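Local atomic coordinates of maltose-binding protein MalE1 (Thermotoga maritima, PDB entry 6DTU), a protein that binds maltotetraose and probably captures maltose-type sugars outside the membrane for delivery to a transporter. Residues L74-P79 / P273-A278; E22-K27 / I279-S284; K117-E122 / E139-E144; F163-Y168 / A189-K194. One frame throughout, in Å; residues are numbered along the deposited sequence.

Contact 1: L74-P79 / P273-A278; sequences LIEPIP and PNKLLA
Glu76 and Lys275 mark the closest approach of the two backbones, their CA atoms 7.7 Å apart, where an irregular loop passes the first turn of helix 275-286. That gap is too wide for main-chain contact, and these two side chains bridge it alone. The glutamate leaves with CG anti to its own N (chi1 -178°) and then bends at chi2, which lifts the carboxylate off the loop and across the path of the lysine. Lys275 runs straight out beyond CG, and the two chains meet at about a right angle. Lys275 NZ gives a hydrogen bond to Glu76 OE1 at 3.0 Å, which is also a salt bridge. The ammonium comes in from above the carboxylate plane, 50° out of it, while Lys275 CE comes within 3.7 Å of Glu76 OE2, so the last methylene also touches the carboxylate as the two chains cross. Lys275 NZ is also hydrogen-bonded to Ala270 O, in the loop after strand 260-268, and that bond is its stronger polar tie. With a leucine in place of Glu76, the lysine would probably keep its carbonyl bond but lose the only opposite charge it meets across this contact. The pair lies at the surface, beside strand 260-268: Glu76 and Lys275 both touch Val268, and Glu76 also joins it by backbone hydrogen bonding, while Ile75 and Leu74 turn to Phe46 of helix 39-49.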
loop_
_atom_site.group_PDB
_atom_site.type_symbol
_atom_site.label_atom_id
_atom_site.label_comp_id
_atom_site.label_asym_id
_atom_site.label_seq_id
_atom_site.Cartn_x
_atom_site.Cartn_y
_atom_site.Cartn_z
ATOM N N LEU A 74 -9.722 -17.816 -7.958
ATOM C CA LEU A 74 -8.299 -17.917 -8.246
ATOM C C LEU A 74 -7.402 -18.065 -7.021
ATOM O O LEU A 74 -6.261 -18.487 -7.181
ATOM C CB LEU A 74 -7.819 -16.707 -9.046
ATOM C CG LEU A 74 -8.403 -16.565 -10.447
ATOM C CD1 LEU A 74 -7.764 -15.377 -11.097
ATOM C CD2 LEU A 74 -8.128 -17.820 -11.264
ATOM N N ILE A 75 -7.860 -17.710 -5.825
ATOM C CA ILE A 75 -7.080 -17.904 -4.603
ATOM C C ILE A 75 -7.858 -18.845 -3.701
ATOM O O ILE A 75 -9.092 -18.870 -3.713
ATOM C CB ILE A 75 -6.658 -16.596 -3.875
ATOM C CG1 ILE A 75 -7.872 -15.686 -3.647
ATOM C CG2 ILE A 75 -5.526 -15.900 -4.629
ATOM C CD1 ILE A 75 -7.574 -14.468 -2.799
ATOM N N GLU A 76 -7.111 -19.662 -2.941
ATOM C CA GLU A 76 -7.629 -20.806 -2.209
ATOM C C GLU A 76 -7.988 -20.421 -0.777
ATOM O O GLU A 76 -7.211 -19.739 -0.102
ATOM C CB GLU A 76 -6.562 -21.891 -2.182
ATOM C CG GLU A 76 -6.947 -23.181 -1.502
ATOM C CD GLU A 76 -7.968 -24.008 -2.285
ATOM O OE1 GLU A 76 -8.253 -23.670 -3.450
ATOM O OE2 GLU A 76 -8.456 -25.032 -1.734
ATOM N N PRO A 77 -9.139 -20.851 -0.251
ATOM C CA PRO A 77 -9.417 -20.601 1.165
ATOM C C PRO A 77 -8.375 -21.284 2.044
ATOM O O PRO A 77 -7.883 -22.375 1.726
ATOM C CB PRO A 77 -10.800 -21.228 1.374
ATOM C CG PRO A 77 -11.397 -21.313 -0.002
ATOM C CD PRO A 77 -10.227 -21.588 -0.910
ATOM N N ILE A 78 -8.040 -20.636 3.153
ATOM C CA ILE A 78 -7.051 -21.155 4.095
ATOM C C ILE A 78 -7.795 -21.739 5.285
ATOM O O ILE A 78 -8.449 -20.987 6.029
ATOM C CB ILE A 78 -6.055 -20.072 4.525
ATOM C CG1 ILE A 78 -5.228 -19.641 3.317
ATOM C CG2 ILE A 78 -5.148 -20.602 5.635
ATOM C CD1 ILE A 78 -4.169 -18.633 3.656
ATOM N N PRO A 79 -7.745 -23.047 5.506
ATOM C CA PRO A 79 -8.441 -23.634 6.647
ATOM C C PRO A 79 -7.766 -23.219 7.938
ATOM O O PRO A 79 -6.618 -22.763 7.962
ATOM C CB PRO A 79 -8.318 -25.141 6.412
ATOM C CG PRO A 79 -8.060 -25.262 4.928
ATOM C CD PRO A 79 -7.234 -24.072 4.578
ATOM N N PRO A 273 -1.541 -27.147 -8.517
ATOM C CA PRO A 273 -1.562 -28.514 -7.968
ATOM C C PRO A 273 -0.756 -28.653 -6.695
ATOM O O PRO A 273 -0.839 -29.706 -6.040
ATOM C CB PRO A 273 -0.949 -29.352 -9.095
ATOM C CG PRO A 273 -0.008 -28.423 -9.749
ATOM C CD PRO A 273 -0.679 -27.051 -9.706
ATOM N N ASN A 274 0.009 -27.625 -6.317
ATOM C CA ASN A 274 0.801 -27.637 -5.096
ATOM C C ASN A 274 0.121 -26.884 -3.966
ATOM O O ASN A 274 0.784 -26.547 -2.981
ATOM C CB ASN A 274 2.200 -27.048 -5.331
ATOM C CG ASN A 274 2.951 -27.755 -6.444
ATOM O OD1 ASN A 274 3.272 -28.924 -6.309
ATOM N ND2 ASN A 274 3.189 -27.051 -7.559
ATOM N N LYS A 275 -1.190 -26.623 -4.076
ATOM C CA LYS A 275 -1.811 -25.708 -3.129
ATOM C C LYS A 275 -1.814 -26.237 -1.702
ATOM O O LYS A 275 -1.711 -25.445 -0.754
ATOM C CB LYS A 275 -3.190 -25.268 -3.601
ATOM C CG LYS A 275 -4.243 -26.357 -3.733
ATOM C CD LYS A 275 -5.446 -25.759 -4.440
ATOM C CE LYS A 275 -6.621 -26.703 -4.545
ATOM N NZ LYS A 275 -7.737 -25.953 -5.246
ATOM N N LEU A 276 -1.934 -27.548 -1.517
ATOM C CA LEU A 276 -1.877 -28.091 -0.166
ATOM C C LEU A 276 -0.503 -27.864 0.449
ATOM O O LEU A 276 -0.392 -27.493 1.622
ATOM C CB LEU A 276 -2.216 -29.581 -0.182
ATOM C CG LEU A 276 -3.644 -29.941 -0.549
ATOM C CD1 LEU A 276 -3.787 -31.444 -0.641
ATOM C CD2 LEU A 276 -4.608 -29.383 0.464
ATOM N N LEU A 277 0.556 -28.071 -0.331
ATOM C CA LEU A 277 1.902 -27.835 0.183
ATOM C C LEU A 277 2.154 -26.350 0.423
ATOM O O LEU A 277 2.836 -25.987 1.398
ATOM C CB LEU A 277 2.938 -28.433 -0.772
ATOM C CG LEU A 277 4.407 -28.301 -0.379
ATOM C CD1 LEU A 277 4.718 -28.953 0.971
ATOM C CD2 LEU A 277 5.288 -28.879 -1.492
ATOM N N ALA A 278 1.598 -25.480 -0.438
ATOM C CA ALA A 278 1.727 -24.035 -0.261
ATOM C C ALA A 278 1.081 -23.591 1.041
ATOM O O ALA A 278 1.667 -22.805 1.796
ATOM C CB ALA A 278 1.099 -23.291 -1.448
#

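Contact 2: E22-K27 / I279-S284; sequences EEFKAK and IEFLTS
Phe24 and Phe281 carry nearly all of this helix-to-helix contact, and Phe24 is the one to follow outward. Its CG stands anti to the backbone N (chi1 -164°), which swings the ring from helix 14-28 toward helix 275-286. CB meets the rim of the other ring, 4.0 Å from Phe281 CE1 and in the plane of that ring. At CG the partner becomes Phe281 CD1, 3.6 Å away, and from there on every ring carbon of Phe24 has that same atom as its nearest neighbour. Both ortho and both meta carbons see it at nearly equal distance, and CZ, at the tip, still lies 3.8 Å from Phe281 CD1 while also approaching Phe281 CB. The evenness means that CD1 sits over the ring centre, 3.4 Å above its plane. With planes at 89° and centroids 4.8 Å apart, this is a T-shaped stack, Phe281 supplying the edge and Phe24 the face. One turn along helix 275-286, Ser284 OG bonds back to Glu280 O at 2.7 Å, on the face of that carbonyl opposite to Ser284 N. Val30 and Tyr28 adjoin Phe24, and Ile58 of strand 58-62 adjoins Phe281. Helix 14-28 links parallel strands 4-9 and 31-36 in a beta-alpha-beta crossover, and its aromatic contact with helix 275-286 belongs to one of the two alpha/beta lobes of a periplasmic binding protein fold.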
loop_
_atom_site.group_PDB
_atom_site.type_symbol
_atom_site.label_atom_id
_atom_site.label_comp_id
_atom_site.label_asym_id
_atom_site.label_seq_id
_atom_site.Cartn_x
_atom_site.Cartn_y
_atom_site.Cartn_z
ATOM N N GLU A 22 15.257 -21.227 1.127
ATOM C CA GLU A 22 16.420 -22.091 1.231
ATOM C C GLU A 22 16.361 -22.924 2.503
ATOM O O GLU A 22 16.728 -24.106 2.501
ATOM C CB GLU A 22 17.691 -21.240 1.237
ATOM C CG GLU A 22 18.097 -20.705 -0.115
ATOM C CD GLU A 22 19.209 -19.665 -0.047
ATOM O OE1 GLU A 22 19.513 -19.082 -1.111
ATOM O OE2 GLU A 22 19.803 -19.447 1.035
ATOM N N GLU A 23 15.910 -22.321 3.606
ATOM C CA GLU A 23 15.816 -23.066 4.862
ATOM C C GLU A 23 14.761 -24.160 4.774
ATOM O O GLU A 23 14.992 -25.295 5.209
ATOM C CB GLU A 23 15.538 -22.095 6.019
ATOM C CG GLU A 23 16.667 -21.059 6.194
ATOM C CD GLU A 23 16.369 -19.952 7.181
ATOM O OE1 GLU A 23 15.268 -19.965 7.773
ATOM O OE2 GLU A 23 17.230 -19.045 7.326
ATOM N N PHE A 24 13.617 -23.857 4.164
ATOM C CA PHE A 24 12.576 -24.861 4.002
ATOM C C PHE A 24 13.067 -26.003 3.125
ATOM O O PHE A 24 12.780 -27.170 3.398
ATOM C CB PHE A 24 11.347 -24.178 3.382
ATOM C CG PHE A 24 10.062 -24.964 3.498
ATOM C CD1 PHE A 24 9.335 -24.966 4.703
ATOM C CD2 PHE A 24 9.562 -25.680 2.409
ATOM C CE1 PHE A 24 8.142 -25.691 4.825
ATOM C CE2 PHE A 24 8.354 -26.400 2.524
ATOM C CZ PHE A 24 7.647 -26.392 3.733
ATOM N N LYS A 25 13.812 -25.682 2.075
ATOM C CA LYS A 25 14.353 -26.689 1.174
ATOM C C LYS A 25 15.356 -27.582 1.894
ATOM O O LYS A 25 15.321 -28.806 1.745
ATOM C CB LYS A 25 15.000 -25.985 -0.019
ATOM C CG LYS A 25 15.694 -26.937 -0.992
ATOM C CD LYS A 25 16.535 -26.176 -2.000
ATOM C CE LYS A 25 17.197 -27.146 -2.956
ATOM N NZ LYS A 25 17.942 -26.416 -4.028
ATOM N N ALA A 26 16.251 -26.986 2.694
ATOM C CA ALA A 26 17.211 -27.795 3.442
ATOM C C ALA A 26 16.502 -28.764 4.381
ATOM O O ALA A 26 16.942 -29.909 4.552
ATOM C CB ALA A 26 18.178 -26.892 4.219
ATOM N N LYS A 27 15.399 -28.329 5.001
ATOM C CA LYS A 27 14.720 -29.166 5.977
ATOM C C LYS A 27 13.852 -30.227 5.320
ATOM O O LYS A 27 13.835 -31.378 5.768
ATOM C CB LYS A 27 13.893 -28.301 6.923
ATOM C CG LYS A 27 13.249 -29.091 8.044
ATOM C CD LYS A 27 12.513 -28.182 9.011
ATOM C CE LYS A 27 11.882 -28.996 10.133
ATOM N NZ LYS A 27 10.912 -28.181 10.907
ATOM N N ILE A 279 -0.120 -24.097 1.324
ATOM C CA ILE A 279 -0.766 -23.779 2.591
ATOM C C ILE A 279 0.096 -24.244 3.764
ATOM O O ILE A 279 0.276 -23.511 4.748
ATOM C CB ILE A 279 -2.196 -24.364 2.631
ATOM C CG1 ILE A 279 -3.085 -23.623 1.639
ATOM C CG2 ILE A 279 -2.782 -24.203 4.030
ATOM C CD1 ILE A 279 -4.463 -24.327 1.431
ATOM N N GLU A 280 0.658 -25.457 3.675
ATOM C CA GLU A 280 1.507 -25.973 4.748
ATOM C C GLU A 280 2.715 -25.077 4.986
ATOM O O GLU A 280 3.089 -24.801 6.129
ATOM C CB GLU A 280 1.974 -27.393 4.423
ATOM C CG GLU A 280 2.997 -27.979 5.439
ATOM C CD GLU A 280 2.384 -28.384 6.786
ATOM O OE1 GLU A 280 1.137 -28.396 6.928
ATOM O OE2 GLU A 280 3.163 -28.703 7.717
ATOM N N PHE A 281 3.381 -24.676 3.914
ATOM C CA PHE A 281 4.491 -23.736 4.005
ATOM C C PHE A 281 4.083 -22.443 4.716
ATOM O O PHE A 281 4.808 -21.941 5.586
ATOM C CB PHE A 281 4.979 -23.492 2.586
ATOM C CG PHE A 281 6.013 -22.449 2.456
ATOM C CD1 PHE A 281 7.325 -22.719 2.739
ATOM C CD2 PHE A 281 5.677 -21.197 2.007
ATOM C CE1 PHE A 281 8.292 -21.747 2.576
ATOM C CE2 PHE A 281 6.628 -20.215 1.866
ATOM C CZ PHE A 281 7.928 -20.486 2.141
ATOM N N LEU A 282 2.906 -21.913 4.387
ATOM C CA LEU A 282 2.480 -20.654 4.992
ATOM C C LEU A 282 2.131 -20.832 6.461
ATOM O O LEU A 282 2.534 -20.015 7.295
ATOM C CB LEU A 282 1.289 -20.074 4.233
ATOM C CG LEU A 282 1.631 -19.645 2.802
ATOM C CD1 LEU A 282 0.357 -19.063 2.209
ATOM C CD2 LEU A 282 2.756 -18.629 2.760
ATOM N N THR A 283 1.358 -21.870 6.797
ATOM C CA THR A 283 0.861 -21.993 8.172
ATOM C C THR A 283 1.903 -22.554 9.132
ATOM O O THR A 283 1.923 -22.181 10.311
ATOM C CB THR A 283 -0.408 -22.852 8.228
ATOM O OG1 THR A 283 -0.093 -24.183 7.787
ATOM C CG2 THR A 283 -1.514 -22.225 7.368
ATOM N N SER A 284 2.727 -23.492 8.680
ATOM C CA SER A 284 3.628 -24.187 9.591
ATOM C C SER A 284 4.975 -23.498 9.738
ATOM O O SER A 284 5.732 -23.841 10.657
ATOM C CB SER A 284 3.883 -25.614 9.095
ATOM O OG SER A 284 4.819 -25.602 8.012
#

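Contact 3: K117-E122 / E139-E144; sequences KDYVPE and EEFGGE
Tyr119 points the edge of its ring into one face of Phe141, the planes standing at 90° and the centroids 5.0 Å apart. The T is slightly lopsided: the tyrosine touches with CD1 and CE1, two carbons along one side of its ring, and CE1 lies 3.5 Å above the phenylalanine plane, displaced from the centre toward the rim. On the other side, CZ of Phe141 is nearest, 3.5 Å from Tyr119 CE1, with Phe141 CE2 against Tyr119 CD1. Phe141 turns its ring to the tyrosine with CG anti to the carbonyl carbon (chi1 -68°), just where the chain leaves helix 127-140. It then opens a type I' turn whose Gly142 and Gly143 have positive phi, closed by Glu144 N to Phe141 O at 3.0 Å. A serine in place of Phe141 would probably leave the CD1-CE1 edge of Tyr119 without its aromatic partner and a gap beside it. The far end of Tyr119 is held elsewhere, its OH bonded to Gly221 O, and Ile137 and Val145 also touch the residue. No hydrogen bond crosses this contact; C-H edges directed at a pi face imply a weakly electrostatic, mainly dispersive attraction, binding the loop after strand 112-116 to the helix end at the surface.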
loop_
_atom_site.group_PDB
_atom_site.type_symbol
_atom_site.label_atom_id
_atom_site.label_comp_id
_atom_site.label_asym_id
_atom_site.label_seq_id
_atom_site.Cartn_x
_atom_site.Cartn_y
_atom_site.Cartn_z
ATOM N N LYS A 117 16.066 14.655 7.764
ATOM C CA LYS A 117 16.358 15.576 8.858
ATOM C C LYS A 117 17.497 16.529 8.534
ATOM O O LYS A 117 17.641 17.555 9.210
ATOM C CB LYS A 117 16.658 14.807 10.145
ATOM C CG LYS A 117 15.444 14.078 10.727
ATOM C CD LYS A 117 15.825 13.235 11.938
ATOM C CE LYS A 117 14.617 12.490 12.503
ATOM N NZ LYS A 117 15.010 11.559 13.609
ATOM N N ASP A 118 18.312 16.223 7.523
ATOM C CA ASP A 118 19.341 17.171 7.123
ATOM C C ASP A 118 18.722 18.452 6.594
ATOM O O ASP A 118 19.280 19.540 6.777
ATOM C CB ASP A 118 20.223 16.568 6.036
ATOM C CG ASP A 118 21.198 15.550 6.572
ATOM O OD1 ASP A 118 21.440 15.556 7.786
ATOM O OD2 ASP A 118 21.701 14.743 5.773
ATOM N N TYR A 119 17.571 18.345 5.934
ATOM C CA TYR A 119 16.902 19.503 5.363
ATOM C C TYR A 119 15.753 19.997 6.221
ATOM O O TYR A 119 15.461 21.195 6.215
ATOM C CB TYR A 119 16.353 19.148 3.981
ATOM C CG TYR A 119 17.399 18.720 2.994
ATOM C CD1 TYR A 119 18.296 19.639 2.459
ATOM C CD2 TYR A 119 17.490 17.399 2.585
ATOM C CE1 TYR A 119 19.263 19.240 1.549
ATOM C CE2 TYR A 119 18.453 16.991 1.682
ATOM C CZ TYR A 119 19.335 17.915 1.166
ATOM O OH TYR A 119 20.289 17.493 0.266
ATOM N N VAL A 120 15.094 19.091 6.942
ATOM C CA VAL A 120 13.917 19.376 7.760
ATOM C C VAL A 120 14.145 18.743 9.128
ATOM O O VAL A 120 13.686 17.619 9.387
ATOM C CB VAL A 120 12.653 18.819 7.093
ATOM C CG1 VAL A 120 11.437 19.029 7.975
ATOM C CG2 VAL A 120 12.451 19.463 5.753
ATOM N N PRO A 121 14.846 19.423 10.033
ATOM C CA PRO A 121 15.104 18.820 11.351
ATOM C C PRO A 121 13.838 18.449 12.103
ATOM O O PRO A 121 13.815 17.429 12.803
ATOM C CB PRO A 121 15.929 19.902 12.065
ATOM C CG PRO A 121 16.595 20.639 10.929
ATOM C CD PRO A 121 15.572 20.687 9.841
ATOM N N GLU A 122 12.783 19.253 11.966
ATOM C CA GLU A 122 11.510 19.013 12.631
ATOM C C GLU A 122 10.389 19.089 11.601
ATOM O O GLU A 122 10.348 20.033 10.799
ATOM C CB GLU A 122 11.286 20.006 13.771
ATOM C CG GLU A 122 12.405 19.937 14.796
ATOM C CD GLU A 122 12.134 20.756 16.021
ATOM O OE1 GLU A 122 11.090 21.440 16.060
ATOM O OE2 GLU A 122 12.974 20.711 16.943
ATOM N N GLU A 139 14.034 26.894 -3.370
ATOM C CA GLU A 139 14.759 28.127 -3.665
ATOM C C GLU A 139 16.203 28.076 -3.188
ATOM O O GLU A 139 17.120 28.441 -3.934
ATOM C CB GLU A 139 14.049 29.324 -3.026
ATOM C CG GLU A 139 14.935 30.570 -2.922
ATOM C CD GLU A 139 14.160 31.861 -2.793
ATOM O OE1 GLU A 139 14.721 32.917 -3.166
ATOM O OE2 GLU A 139 13.026 31.834 -2.265
ATOM N N GLU A 140 16.418 27.628 -1.946
ATOM C CA GLU A 140 17.752 27.659 -1.350
ATOM C C GLU A 140 18.700 26.658 -2.000
ATOM O O GLU A 140 19.912 26.898 -2.045
ATOM C CB GLU A 140 17.664 27.425 0.161
ATOM C CG GLU A 140 17.012 28.575 0.925
ATOM C CD GLU A 140 16.916 28.324 2.420
ATOM O OE1 GLU A 140 17.271 27.214 2.871
ATOM O OE2 GLU A 140 16.477 29.245 3.143
ATOM N N PHE A 141 18.188 25.534 -2.495
ATOM C CA PHE A 141 19.028 24.531 -3.136
ATOM C C PHE A 141 19.059 24.629 -4.653
ATOM O O PHE A 141 19.602 23.731 -5.305
ATOM C CB PHE A 141 18.736 23.120 -2.614
ATOM C CG PHE A 141 19.141 22.933 -1.185
ATOM C CD1 PHE A 141 20.442 22.595 -0.877
ATOM C CD2 PHE A 141 18.248 23.150 -0.155
ATOM C CE1 PHE A 141 20.846 22.436 0.436
ATOM C CE2 PHE A 141 18.641 23.001 1.165
ATOM C CZ PHE A 141 19.935 22.640 1.461
ATOM N N GLY A 142 18.521 25.706 -5.220
ATOM C CA GLY A 142 18.675 25.960 -6.640
ATOM C C GLY A 142 18.204 24.860 -7.557
ATOM O O GLY A 142 18.694 24.762 -8.686
ATOM N N GLY A 143 17.300 24.001 -7.100
ATOM C CA GLY A 143 16.775 22.932 -7.922
ATOM C C GLY A 143 17.439 21.585 -7.725
ATOM O O GLY A 143 16.951 20.591 -8.279
ATOM N N GLU A 144 18.526 21.518 -6.947
ATOM C CA GLU A 144 19.228 20.260 -6.704
ATOM C C GLU A 144 18.563 19.405 -5.631
ATOM O O GLU A 144 18.872 18.213 -5.529
ATOM C CB GLU A 144 20.678 20.540 -6.295
ATOM C CG GLU A 144 21.340 21.676 -7.068
ATOM C CD GLU A 144 22.804 21.867 -6.696
ATOM O OE1 GLU A 144 23.421 20.907 -6.187
ATOM O OE2 GLU A 144 23.337 22.977 -6.905
#

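Contact 4: F163-Y168 / A189-K194; sequences FGYGGY and AIKGVK
Gly167 and Ala189 form the tight part, with CA atoms 4.3 Å apart and Gly167 N 3.9 Å from Ala189 N, so backbone rests directly on backbone without a hydrogen bond between them. Both residues are buried, and glycine suits the spot: a beta carbon on Gly167 would lie only 3.2 Å from Ala189 CB. Asn186 serves both sides here, bonding Ala189 N through OD1 and Gly166 O through ND2. The chain can turn into this site because helix 155-164 finishes in a Schellman motif, with Gly166 at positive phi and its N bonded to Phe163 O at 3.0 Å. The contact opens out toward solvent at Tyr165 and Lys191. Lys191, its CG anti to the backbone N (chi1 -167°) and its chain extended, crosses the tyrosine at about a right angle. Lys191 CG stands 3.7 Å from the centroid of the Tyr165 ring and 2° off the normal, a CH-pi contact over the centre of the face, while Lys191 CD reaches Tyr165 CD1 at 3.7 Å. Tyr165 CD2 meanwhile lies 3.7 Å from Gly192 N, against the backbone of helix 187-201. On this outer side, Lys191 NZ and Tyr165 OH converge on Glu252 OE1, by salt bridge and hydrogen bond respectively.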
loop_
_atom_site.group_PDB
_atom_site.type_symbol
_atom_site.label_atom_id
_atom_site.label_comp_id
_atom_site.label_asym_id
_atom_site.label_seq_id
_atom_site.Cartn_x
_atom_site.Cartn_y
_atom_site.Cartn_z
ATOM N N PHE A 163 -9.867 11.751 1.320
ATOM C CA PHE A 163 -10.606 11.254 2.469
ATOM C C PHE A 163 -10.597 12.240 3.623
ATOM O O PHE A 163 -11.586 12.335 4.360
ATOM C CB PHE A 163 -10.039 9.910 2.921
ATOM C CG PHE A 163 -10.106 8.823 1.864
ATOM C CD1 PHE A 163 -11.063 8.842 0.862
ATOM C CD2 PHE A 163 -9.204 7.778 1.891
ATOM C CE1 PHE A 163 -11.103 7.845 -0.094
ATOM C CE2 PHE A 163 -9.245 6.779 0.967
ATOM C CZ PHE A 163 -10.198 6.808 -0.044
ATOM N N GLY A 164 -9.510 12.983 3.798
ATOM C CA GLY A 164 -9.467 13.937 4.895
ATOM C C GLY A 164 -10.597 14.946 4.826
ATOM O O GLY A 164 -11.177 15.318 5.850
ATOM N N TYR A 165 -10.966 15.363 3.621
ATOM C CA TYR A 165 -12.025 16.350 3.482
ATOM C C TYR A 165 -13.418 15.729 3.377
ATOM O O TYR A 165 -14.401 16.468 3.274
ATOM C CB TYR A 165 -11.745 17.264 2.280
ATOM C CG TYR A 165 -10.780 18.399 2.557
ATOM C CD1 TYR A 165 -11.105 19.399 3.466
ATOM C CD2 TYR A 165 -9.564 18.488 1.894
ATOM C CE1 TYR A 165 -10.239 20.448 3.720
ATOM C CE2 TYR A 165 -8.684 19.540 2.140
ATOM C CZ TYR A 165 -9.035 20.515 3.058
ATOM O OH TYR A 165 -8.188 21.566 3.335
ATOM N N GLY A 166 -13.538 14.399 3.395
ATOM C CA GLY A 166 -14.847 13.772 3.384
ATOM C C GLY A 166 -15.193 12.986 2.141
ATOM O O GLY A 166 -16.335 12.524 2.022
ATOM N N GLY A 167 -14.280 12.852 1.188
ATOM C CA GLY A 167 -14.499 11.919 0.103
ATOM C C GLY A 167 -14.490 10.494 0.611
ATOM O O GLY A 167 -14.047 10.220 1.720
ATOM N N TYR A 168 -15.021 9.576 -0.193
ATOM C CA TYR A 168 -15.002 8.156 0.163
ATOM C C TYR A 168 -15.102 7.338 -1.116
ATOM O O TYR A 168 -15.546 7.840 -2.147
ATOM C CB TYR A 168 -16.099 7.788 1.175
ATOM C CG TYR A 168 -17.510 8.139 0.737
ATOM C CD1 TYR A 168 -18.237 7.285 -0.087
ATOM C CD2 TYR A 168 -18.115 9.319 1.149
ATOM C CE1 TYR A 168 -19.535 7.603 -0.495
ATOM C CE2 TYR A 168 -19.405 9.636 0.744
ATOM C CZ TYR A 168 -20.102 8.783 -0.075
ATOM O OH TYR A 168 -21.374 9.119 -0.469
ATOM N N ALA A 189 -14.158 15.274 -1.844
ATOM C CA ALA A 189 -13.173 14.803 -2.804
ATOM C C ALA A 189 -12.666 15.956 -3.645
ATOM O O ALA A 189 -11.467 16.055 -3.935
ATOM C CB ALA A 189 -13.799 13.741 -3.708
ATOM N N ILE A 190 -13.576 16.851 -4.029
ATOM C CA ILE A 190 -13.201 17.995 -4.848
ATOM C C ILE A 190 -12.250 18.907 -4.094
ATOM O O ILE A 190 -11.243 19.359 -4.645
ATOM C CB ILE A 190 -14.459 18.728 -5.335
ATOM C CG1 ILE A 190 -15.174 17.859 -6.367
ATOM C CG2 ILE A 190 -14.094 20.107 -5.894
ATOM C CD1 ILE A 190 -16.570 18.347 -6.756
ATOM N N LYS A 191 -12.529 19.156 -2.811
ATOM C CA LYS A 191 -11.646 20.002 -2.015
ATOM C C LYS A 191 -10.270 19.360 -1.845
ATOM O O LYS A 191 -9.238 20.046 -1.903
ATOM C CB LYS A 191 -12.287 20.274 -0.653
ATOM C CG LYS A 191 -11.619 21.393 0.128
ATOM C CD LYS A 191 -12.543 21.948 1.206
ATOM C CE LYS A 191 -11.963 23.230 1.813
ATOM N NZ LYS A 191 -12.582 23.507 3.139
ATOM N N GLY A 192 -10.236 18.037 -1.677
ATOM C CA GLY A 192 -8.963 17.346 -1.551
ATOM C C GLY A 192 -8.145 17.371 -2.828
ATOM O O GLY A 192 -6.925 17.545 -2.792
ATOM N N VAL A 193 -8.792 17.170 -3.975
ATOM C CA VAL A 193 -8.050 17.235 -5.232
ATOM C C VAL A 193 -7.699 18.680 -5.575
ATOM O O VAL A 193 -6.703 18.941 -6.261
ATOM C CB VAL A 193 -8.840 16.512 -6.340
ATOM C CG1 VAL A 193 -8.126 16.589 -7.681
ATOM C CG2 VAL A 193 -9.043 15.032 -5.969
ATOM N N LYS A 194 -8.487 19.639 -5.088
ATOM C CA LYS A 194 -8.095 21.037 -5.248
ATOM C C LYS A 194 -6.849 21.365 -4.445
ATOM O O LYS A 194 -6.077 22.240 -4.850
ATOM C CB LYS A 194 -9.251 21.975 -4.907
ATOM C CG LYS A 194 -10.307 22.024 -5.998
ATOM C CD LYS A 194 -11.324 23.106 -5.691
ATOM C CE LYS A 194 -12.361 23.222 -6.803
ATOM N NZ LYS A 194 -11.750 23.296 -8.161
#

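Overall arrangement
Contacts 1 and 2 are neighbours on helix 275-286, with centres about 14 Å apart, and Ile279 ties them together: its CD1 lies 3.9 Å from Pro77 O and 4.0 Å from Glu76 CG. Contacts 3 and 4 belong to the other end of the molecule, their centres about 29 Å apart and nearest atoms about 20 Å. Contact 1 lies across the chain's centre from both, about 50 Å from contact 3 and about 40 Å from contact 4, centre to centre. Along the chain, contacts 3 and 4 follow in series inside the loop closed by contact 1, itself nested within that of contact 2. Maltotetraose is bound between the two groups, consistent with the two-lobed architecture of the family.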